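Local atomic coordinates of VAO-type flavoprotein oxidase VAO615 (Myceliophthora thermophila, PDB entry 6F72), a protein that probably acts as an oxidoreductase whose bicovalently bound FAD, once reduced, reacts rapidly with molecular oxygen, though no substrate has yet been identified. Residues Asn102-Tyr106 and Ser107-Phe111; Cys118-Asn122 and Tyr123-Val127. All blocks are in the same frame, centred on the assembly; numbering follows the deposited sequence.

Interaction 1. Residues Asn102-Tyr106 and Ser107-Phe111; sequences NFQNY and SCVPF. With NAG (2-acetamido-2-deoxy-beta-D-glucopyranose), chain C.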
ATOM      1  N   ASN A 102      13.945  -3.972   5.344  1.00 21.25           N
ATOM      2  CA  ASN A 102      13.855  -5.205   6.114  1.00 21.08           C
ATOM      3  C   ASN A 102      13.905  -6.450   5.229  1.00 20.96           C
ATOM      4  O   ASN A 102      14.502  -7.453   5.611  1.00 20.96           O
ATOM      5  CB  ASN A 102      12.614  -5.203   7.015  1.00 20.84           C
ATOM      6  CG  ASN A 102      12.567  -6.394   7.970  1.00 20.75           C
ATOM      7  OD1 ASN A 102      13.584  -6.879   8.454  1.00 20.87           O
ATOM      8  ND2 ASN A 102      11.356  -6.844   8.271  1.00 20.50           N
ATOM      9  N   PHE A 103      13.266  -6.379   4.060  1.00 20.88           N
ATOM     10  CA  PHE A 103      13.271  -7.501   3.133  1.00 20.97           C
ATOM     11  C   PHE A 103      14.537  -7.539   2.251  1.00 21.53           C
ATOM     12  O   PHE A 103      14.933  -8.618   1.847  1.00 21.53           O
ATOM     13  CB  PHE A 103      11.937  -7.624   2.348  1.00 20.55           C
ATOM     14  CG  PHE A 103      10.797  -8.088   3.212  1.00 20.19           C
ATOM     15  CD1 PHE A 103      10.629  -9.449   3.503  1.00 20.10           C
ATOM     16  CD2 PHE A 103       9.942  -7.164   3.812  1.00 20.03           C
ATOM     17  CE1 PHE A 103       9.612  -9.874   4.344  1.00 19.86           C
ATOM     18  CE2 PHE A 103       8.923  -7.583   4.660  1.00 19.82           C
ATOM     19  CZ  PHE A 103       8.759  -8.938   4.925  1.00 19.72           C
ATOM     20  N   GLN A 104      15.145  -6.376   1.981  1.00 22.14           N
ATOM     21  CA  GLN A 104      16.523  -6.300   1.458  1.00 23.16           C
ATOM     22  C   GLN A 104      17.410  -7.148   2.368  1.00 23.86           C
ATOM     23  O   GLN A 104      18.200  -7.951   1.881  1.00 24.21           O
ATOM     24  CB  GLN A 104      17.043  -4.861   1.413  1.00 23.25           C
ATOM     25  CG  GLN A 104      16.412  -4.021   0.318  1.00 23.21           C
ATOM     26  CD  GLN A 104      16.531  -2.530   0.565  1.00 23.43           C
ATOM     27  OE1 GLN A 104      17.308  -2.089   1.403  1.00 23.59           O
ATOM     28  NE2 GLN A 104      15.753  -1.742  -0.180  1.00 23.42           N
ATOM     29  N   ASN A 105      17.215  -7.000   3.685  1.00 24.42           N
ATOM     30  CA  ASN A 105      17.831  -7.865   4.697  1.00 25.27           C
ATOM     31  C   ASN A 105      19.369  -7.970   4.564  1.00 25.17           C
ATOM     32  O   ASN A 105      19.955  -9.042   4.737  1.00 25.08           O
ATOM     33  CB  ASN A 105      17.178  -9.259   4.690  1.00 26.48           C
ATOM     34  CG  ASN A 105      17.334  -9.978   6.007  1.00 28.33           C
ATOM     35  OD1 ASN A 105      17.563  -9.353   7.032  1.00 28.00           O
ATOM     36  ND2 ASN A 105      17.195 -11.293   5.985  1.00 30.75           N
ATOM     37  N   TYR A 106      19.987  -6.838   4.227  1.00 25.01           N
ATOM     38  CA  TYR A 106      21.449  -6.689   4.115  1.00 25.32           C
ATOM     39  C   TYR A 106      22.120  -7.525   3.007  1.00 25.55           C
ATOM     40  O   TYR A 106      23.351  -7.613   2.973  1.00 26.03           O
ATOM     41  CB  TYR A 106      22.137  -6.956   5.472  1.00 25.34           C
ATOM     42  CG  TYR A 106      21.573  -6.170   6.649  1.00 25.05           C
ATOM     43  CD1 TYR A 106      22.071  -4.896   6.959  1.00 25.38           C
ATOM     44  CD2 TYR A 106      20.560  -6.703   7.465  1.00 24.55           C
ATOM     45  CE1 TYR A 106      21.573  -4.169   8.037  1.00 25.29           C
ATOM     46  CE2 TYR A 106      20.056  -5.980   8.550  1.00 24.44           C
ATOM     47  CZ  TYR A 106      20.572  -4.718   8.832  1.00 24.80           C
ATOM     48  OH  TYR A 106      20.115  -3.976   9.892  1.00 24.81           O
ATOM     49  N   SER A 107      21.332  -8.120   2.106  1.00 25.20           N
ATOM     50  CA  SER A 107      21.874  -9.042   1.101  1.00 25.50           C
ATOM     51  C   SER A 107      22.720  -8.330   0.065  1.00 25.93           C
ATOM     52  O   SER A 107      23.762  -8.845  -0.350  1.00 26.43           O
ATOM     53  CB  SER A 107      20.781  -9.837   0.413  1.00 25.18           C
ATOM     54  OG  SER A 107      20.011 -10.557   1.356  1.00 24.88           O
ATOM     55  N   CYS A 108      22.256  -7.151  -0.343  1.00 25.75           N
ATOM     56  CA  CYS A 108      22.941  -6.321  -1.316  1.00 26.18           C
ATOM     57  C   CYS A 108      22.443  -4.895  -1.194  1.00 26.00           C
ATOM     58  O   CYS A 108      21.651  -4.425  -2.009  1.00 25.81           O
ATOM     59  CB  CYS A 108      22.755  -6.847  -2.747  1.00 26.36           C
ATOM     60  SG  CYS A 108      23.791  -5.950  -3.932  1.00 27.14           S
ATOM     61  N   VAL A 109      22.922  -4.217  -0.161  1.00 26.11           N
ATOM     62  CA  VAL A 109      22.481  -2.868   0.187  1.00 26.11           C
ATOM     63  C   VAL A 109      23.667  -1.905   0.129  1.00 26.93           C
ATOM     64  O   VAL A 109      24.816  -2.364   0.156  1.00 27.38           O
ATOM     65  CB  VAL A 109      21.830  -2.845   1.592  1.00 25.70           C
ATOM     66  CG1 VAL A 109      20.493  -3.585   1.577  1.00 24.94           C
ATOM     67  CG2 VAL A 109      22.784  -3.406   2.653  1.00 25.87           C
ATOM     68  N   PRO A 110      23.411  -0.572   0.058  1.00 27.23           N
ATOM     69  CA  PRO A 110      24.515   0.406  -0.066  1.00 28.04           C
ATOM     70  C   PRO A 110      25.338   0.681   1.202  1.00 28.45           C
ATOM     71  O   PRO A 110      26.355   1.378   1.124  1.00 29.16           O
ATOM     72  CB  PRO A 110      23.794   1.700  -0.482  1.00 28.17           C
ATOM     73  CG  PRO A 110      22.452   1.260  -0.977  1.00 27.49           C
ATOM     74  CD  PRO A 110      22.109   0.105  -0.082  1.00 26.90           C
ATOM     75  N   PHE A 111      24.928   0.121   2.338  1.00 28.06           N
ATOM     76  CA  PHE A 111      25.475   0.532   3.632  1.00 28.42           C
ATOM     77  C   PHE A 111      26.362  -0.518   4.308  1.00 28.52           C
ATOM     78  O   PHE A 111      26.862  -0.289   5.404  1.00 28.83           O
ATOM     79  CB  PHE A 111      24.338   1.031   4.553  1.00 28.13           C
ATOM     80  CG  PHE A 111      23.561   2.185   3.970  1.00 28.28           C
ATOM     81  CD1 PHE A 111      24.085   3.483   3.983  1.00 29.04           C
ATOM     82  CD2 PHE A 111      22.323   1.970   3.359  1.00 27.76           C
ATOM     83  CE1 PHE A 111      23.377   4.544   3.426  1.00 29.22           C
ATOM     84  CE2 PHE A 111      21.604   3.030   2.805  1.00 27.92           C
ATOM     85  CZ  PHE A 111      22.135   4.320   2.843  1.00 28.67           C
TER
HETATM   86  C1  NAG C   1      17.274 -12.097   7.174  1.00 20.63           C
HETATM   87  C2  NAG C   1      15.803 -12.560   7.278  1.00 24.96           C
HETATM   88  C3  NAG C   1      15.639 -13.621   8.364  1.00 26.59           C
HETATM   89  C4  NAG C   1      16.629 -14.788   8.214  1.00 27.89           C
HETATM   90  C5  NAG C   1      18.048 -14.267   7.959  1.00 26.56           C
HETATM   91  C6  NAG C   1      18.998 -15.381   7.534  1.00 27.52           C
HETATM   92  C7  NAG C   1      13.963 -11.028   6.639  1.00 26.18           C
HETATM   93  C8  NAG C   1      13.107  -9.896   7.112  1.00 26.09           C
HETATM   94  N2  NAG C   1      14.868 -11.465   7.527  1.00 25.53           N
HETATM   95  O3  NAG C   1      14.293 -14.112   8.331  1.00 28.27           O
HETATM   96  O4  NAG C   1      16.687 -15.550   9.427  1.00 31.58           O
HETATM   97  O5  NAG C   1      18.090 -13.248   6.950  1.00 23.49           O
HETATM   98  O6  NAG C   1      20.323 -14.944   7.855  1.00 29.62           O
HETATM   99  O7  NAG C   1      13.809 -11.498   5.520  1.00 26.04           O
HETATM  100  O   HOH W   1      17.145 -10.508   1.360  1.00 22.70           O
HETATM  101  O   HOH W   2      19.356  -6.621  -0.765  1.00 26.17           O
HETATM  102  O   HOH W   3      24.760  -5.974   1.538  1.00 21.58           O
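The carbonyl oxygen of Gln104 is gripped by three donors where the chain turns back after a short helix. Ser107 N reaches Gln104 O at 3.1 Å in a nearly straight bond (167° at the hydrogen). Two waters donate to the same oxygen. Water 1 lies 2.8 Å from Gln104 O and also hydrogen-bonds Ser107 OG, while water 2 links it to Cys108 N. The backbone bond closes a type I' beta turn whose middle residues, Asn105 and Tyr106, both have positive phi. A third water spans the next step, from Tyr106 O to Val109 N.

Val109 then packs back against the turn with its two methyls divided. Its chi1 of -69° sets CG1 beside Gln104, 3.5 Å from OE1, and leaves CG2 over the backbone of Tyr106, 3.8 Å from CA. The two side chains cross at a slant, and Gln104 OE1 is held by Trp84 NE1.

Asn105 carries the N-linked glycan, its ND2 joined to NAG C1. The sugar's acetyl methyl lies against Asn102, C8 being 3.3 Å from OD1.

The turn thus ends helix 101-104. Tyr106 rests on Pro488 and Met491 of helix 488-508, and Phe111 touches Lys81 of helix 74-81.

Interaction 2. Residues Cys118-Asn122 and Tyr123-Val127; sequences CQLGN and YPSYV. With NAG (2-acetamido-2-deoxy-beta-D-glucopyranose), chain C.
A type II' beta turn from Leu120 to Tyr123 reverses the chain just ahead of strand 126-129. It is closed by Tyr123 N, which donates to Leu120 O at 3.1 Å. Gly121 takes the second position with phi 63° and psi -119°, a conformation that glycine adopts readily. Within the FAD-binding PCMH-type region, the turn leads into strand 126-129, which runs between strands 54-56 and 169-172 in a mixed sheet.

Tyr123 lays its CB 3.2 Å from Leu120 O. Its CG stands opposite the carbonyl carbon and beside the backbone N, which keeps the root of the ring near that same oxygen, and the ring continues away from the turn to Asp97, which bonds the hydroxyl. Leu120 sends its chain forward instead, CD1 lying 3.9 Å from Ser125 CA and near Pro124 O.

Asn122, at the third position, extends its amide away from the turn, to the glycan carried by Asn105. Its ND2 donates to NAG O7 at 2.9 Å (149° at the hydrogen) and also bonds Phe103 O. An alanine here would remove the amide that makes both bonds and would probably leave the sugar's acetyl group freer to turn and Phe103 O without this partner. Further along, Tyr126 stacks its ring on Trp43.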
ATOM      1  N   CYS A 118      27.465  -9.221  -3.118  1.00 29.50           N
ATOM      2  CA  CYS A 118      26.113  -8.795  -3.478  1.00 28.76           C
ATOM      3  C   CYS A 118      25.259 -10.023  -3.796  1.00 28.56           C
ATOM      4  O   CYS A 118      25.327 -10.595  -4.906  1.00 28.91           O
ATOM      5  CB  CYS A 118      26.113  -7.806  -4.660  1.00 28.88           C
ATOM      6  SG  CYS A 118      24.446  -7.379  -5.245  1.00 28.11           S
ATOM      7  N   GLN A 119      24.450 -10.405  -2.809  1.00 27.95           N
ATOM      8  CA  GLN A 119      23.604 -11.583  -2.893  1.00 27.65           C
ATOM      9  C   GLN A 119      22.148 -11.200  -3.125  1.00 26.86           C
ATOM     10  O   GLN A 119      21.698 -10.105  -2.758  1.00 26.38           O
ATOM     11  CB  GLN A 119      23.737 -12.433  -1.622  1.00 27.72           C
ATOM     12  CG  GLN A 119      25.070 -13.170  -1.500  1.00 28.63           C
ATOM     13  CD  GLN A 119      25.442 -13.465  -0.054  1.00 28.69           C
ATOM     14  OE1 GLN A 119      24.587 -13.798   0.765  1.00 28.26           O
ATOM     15  NE2 GLN A 119      26.730 -13.340   0.266  1.00 29.36           N
ATOM     16  N   LEU A 120      21.424 -12.126  -3.742  1.00 26.65           N
ATOM     17  CA  LEU A 120      20.033 -11.924  -4.079  1.00 25.98           C
ATOM     18  C   LEU A 120      19.161 -11.995  -2.818  1.00 25.35           C
ATOM     19  O   LEU A 120      18.350 -11.106  -2.587  1.00 24.94           O
ATOM     20  CB  LEU A 120      19.592 -12.912  -5.162  1.00 26.14           C
ATOM     21  CG  LEU A 120      20.209 -12.802  -6.568  1.00 26.67           C
ATOM     22  CD1 LEU A 120      19.552 -13.784  -7.522  1.00 26.88           C
ATOM     23  CD2 LEU A 120      20.154 -11.394  -7.142  1.00 26.52           C
ATOM     24  N   GLY A 121      19.378 -13.017  -1.989  1.00 25.35           N
ATOM     25  CA  GLY A 121      18.626 -13.196  -0.744  1.00 24.73           C
ATOM     26  C   GLY A 121      17.155 -13.400  -1.034  1.00 24.13           C
ATOM     27  O   GLY A 121      16.793 -14.349  -1.721  1.00 24.28           O
ATOM     28  N   ASN A 122      16.321 -12.486  -0.530  1.00 23.55           N
ATOM     29  CA  ASN A 122      14.859 -12.532  -0.725  1.00 22.94           C
ATOM     30  C   ASN A 122      14.412 -12.080  -2.133  1.00 23.00           C
ATOM     31  O   ASN A 122      13.252 -12.287  -2.527  1.00 22.80           O
ATOM     32  CB  ASN A 122      14.143 -11.674   0.326  1.00 22.35           C
ATOM     33  CG  ASN A 122      14.343 -12.173   1.763  1.00 22.21           C
ATOM     34  OD1 ASN A 122      14.369 -13.379   2.049  1.00 22.20           O
ATOM     35  ND2 ASN A 122      14.449 -11.224   2.678  1.00 21.96           N
ATOM     36  N   TYR A 123      15.321 -11.450  -2.877  1.00 23.33           N
ATOM     37  CA  TYR A 123      15.046 -10.991  -4.232  1.00 23.39           C
ATOM     38  C   TYR A 123      14.814 -12.194  -5.138  1.00 23.63           C
ATOM     39  O   TYR A 123      15.425 -13.246  -4.905  1.00 23.96           O
ATOM     40  CB  TYR A 123      16.223 -10.145  -4.740  1.00 23.89           C
ATOM     41  CG  TYR A 123      16.204  -8.708  -4.267  1.00 23.71           C
ATOM     42  CD1 TYR A 123      15.423  -8.312  -3.171  1.00 23.24           C
ATOM     43  CD2 TYR A 123      16.990  -7.748  -4.900  1.00 24.09           C
ATOM     44  CE1 TYR A 123      15.413  -6.998  -2.736  1.00 23.19           C
ATOM     45  CE2 TYR A 123      16.988  -6.427  -4.470  1.00 24.04           C
ATOM     46  CZ  TYR A 123      16.192  -6.064  -3.394  1.00 23.59           C
ATOM     47  OH  TYR A 123      16.170  -4.759  -2.972  1.00 23.65           O
ATOM     48  N   PRO A 124      13.919 -12.060  -6.149  1.00 23.50           N
ATOM     49  CA  PRO A 124      13.695 -13.145  -7.120  1.00 23.89           C
ATOM     50  C   PRO A 124      14.953 -13.384  -7.967  1.00 24.63           C
ATOM     51  O   PRO A 124      15.713 -12.448  -8.178  1.00 24.77           O
ATOM     52  CB  PRO A 124      12.584 -12.578  -8.026  1.00 23.64           C
ATOM     53  CG  PRO A 124      12.810 -11.100  -7.993  1.00 23.49           C
ATOM     54  CD  PRO A 124      13.253 -10.810  -6.575  1.00 23.25           C
ATOM     55  N   SER A 125      15.151 -14.612  -8.452  1.00 25.21           N
ATOM     56  CA  SER A 125      16.263 -14.950  -9.348  1.00 26.07           C
ATOM     57  C   SER A 125      16.149 -14.341 -10.752  1.00 26.52           C
ATOM     58  O   SER A 125      17.146 -13.892 -11.326  1.00 26.93           O
ATOM     59  CB  SER A 125      16.369 -16.461  -9.482  1.00 26.57           C
ATOM     60  OG  SER A 125      16.728 -17.052  -8.259  1.00 26.46           O
ATOM     61  N   TYR A 126      14.938 -14.373 -11.314  1.00 26.42           N
ATOM     62  CA  TYR A 126      14.652 -13.859 -12.664  1.00 26.88           C
ATOM     63  C   TYR A 126      13.371 -13.034 -12.669  1.00 26.43           C
ATOM     64  O   TYR A 126      12.435 -13.311 -11.903  1.00 25.86           O
ATOM     65  CB  TYR A 126      14.513 -15.002 -13.675  1.00 27.49           C
ATOM     66  CG  TYR A 126      15.808 -15.710 -13.980  1.00 28.31           C
ATOM     67  CD1 TYR A 126      16.655 -15.257 -15.004  1.00 28.97           C
ATOM     68  CD2 TYR A 126      16.193 -16.838 -13.245  1.00 28.51           C
ATOM     69  CE1 TYR A 126      17.856 -15.911 -15.279  1.00 29.81           C
ATOM     70  CE2 TYR A 126      17.386 -17.490 -13.502  1.00 29.34           C
ATOM     71  CZ  TYR A 126      18.207 -17.035 -14.524  1.00 30.03           C
ATOM     72  OH  TYR A 126      19.384 -17.712 -14.759  1.00 30.94           O
ATOM     73  N   VAL A 127      13.343 -12.038 -13.551  1.00 26.76           N
ATOM     74  CA  VAL A 127      12.263 -11.050 -13.613  1.00 26.45           C
ATOM     75  C   VAL A 127      11.676 -11.039 -15.032  1.00 27.08           C
ATOM     76  O   VAL A 127      12.401 -10.780 -16.011  1.00 27.55           O
ATOM     77  CB  VAL A 127      12.790  -9.637 -13.233  1.00 26.23           C
ATOM     78  CG1 VAL A 127      11.723  -8.569 -13.425  1.00 25.77           C
ATOM     79  CG2 VAL A 127      13.349  -9.607 -11.808  1.00 25.82           C
TER
HETATM   80  C1  NAG C   1      17.274 -12.097   7.174  1.00 20.63           C
HETATM   81  C2  NAG C   1      15.803 -12.560   7.278  1.00 24.96           C
HETATM   82  C3  NAG C   1      15.639 -13.621   8.364  1.00 26.59           C
HETATM   83  C4  NAG C   1      16.629 -14.788   8.214  1.00 27.89           C
HETATM   84  C5  NAG C   1      18.048 -14.267   7.959  1.00 26.56           C
HETATM   85  C6  NAG C   1      18.998 -15.381   7.534  1.00 27.52           C
HETATM   86  C7  NAG C   1      13.963 -11.028   6.639  1.00 26.18           C
HETATM   87  C8  NAG C   1      13.107  -9.896   7.112  1.00 26.09           C
HETATM   88  N2  NAG C   1      14.868 -11.465   7.527  1.00 25.53           N
HETATM   89  O3  NAG C   1      14.293 -14.112   8.331  1.00 28.27           O
HETATM   90  O4  NAG C   1      16.687 -15.550   9.427  1.00 31.58           O
HETATM   91  O5  NAG C   1      18.090 -13.248   6.950  1.00 23.49           O
HETATM   92  O6  NAG C   1      20.323 -14.944   7.855  1.00 29.62           O
HETATM   93  O7  NAG C   1      13.809 -11.498   5.520  1.00 26.04           O

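Overall arrangement
Coming from the N terminus, the chain leaves helix 101-104 and at once makes the reversal of interaction 1, then runs out through a loop before returning for the reversal of interaction 2 and entering strand 126-129. The two contacts follow in series, neither nested nor crossed; their centres lie about 11 Å apart, and the intervening loop is closed at its neck. There the Cys108-Cys118 disulfide joins the two limbs, and backbone bonds between Ser107 and Gln119 pair them. Nearer the helix, Gln104 packs on Tyr123, and one sugar touches both turns. Helix 101-104 is thereby tied to the approach to the four-stranded mixed sheet.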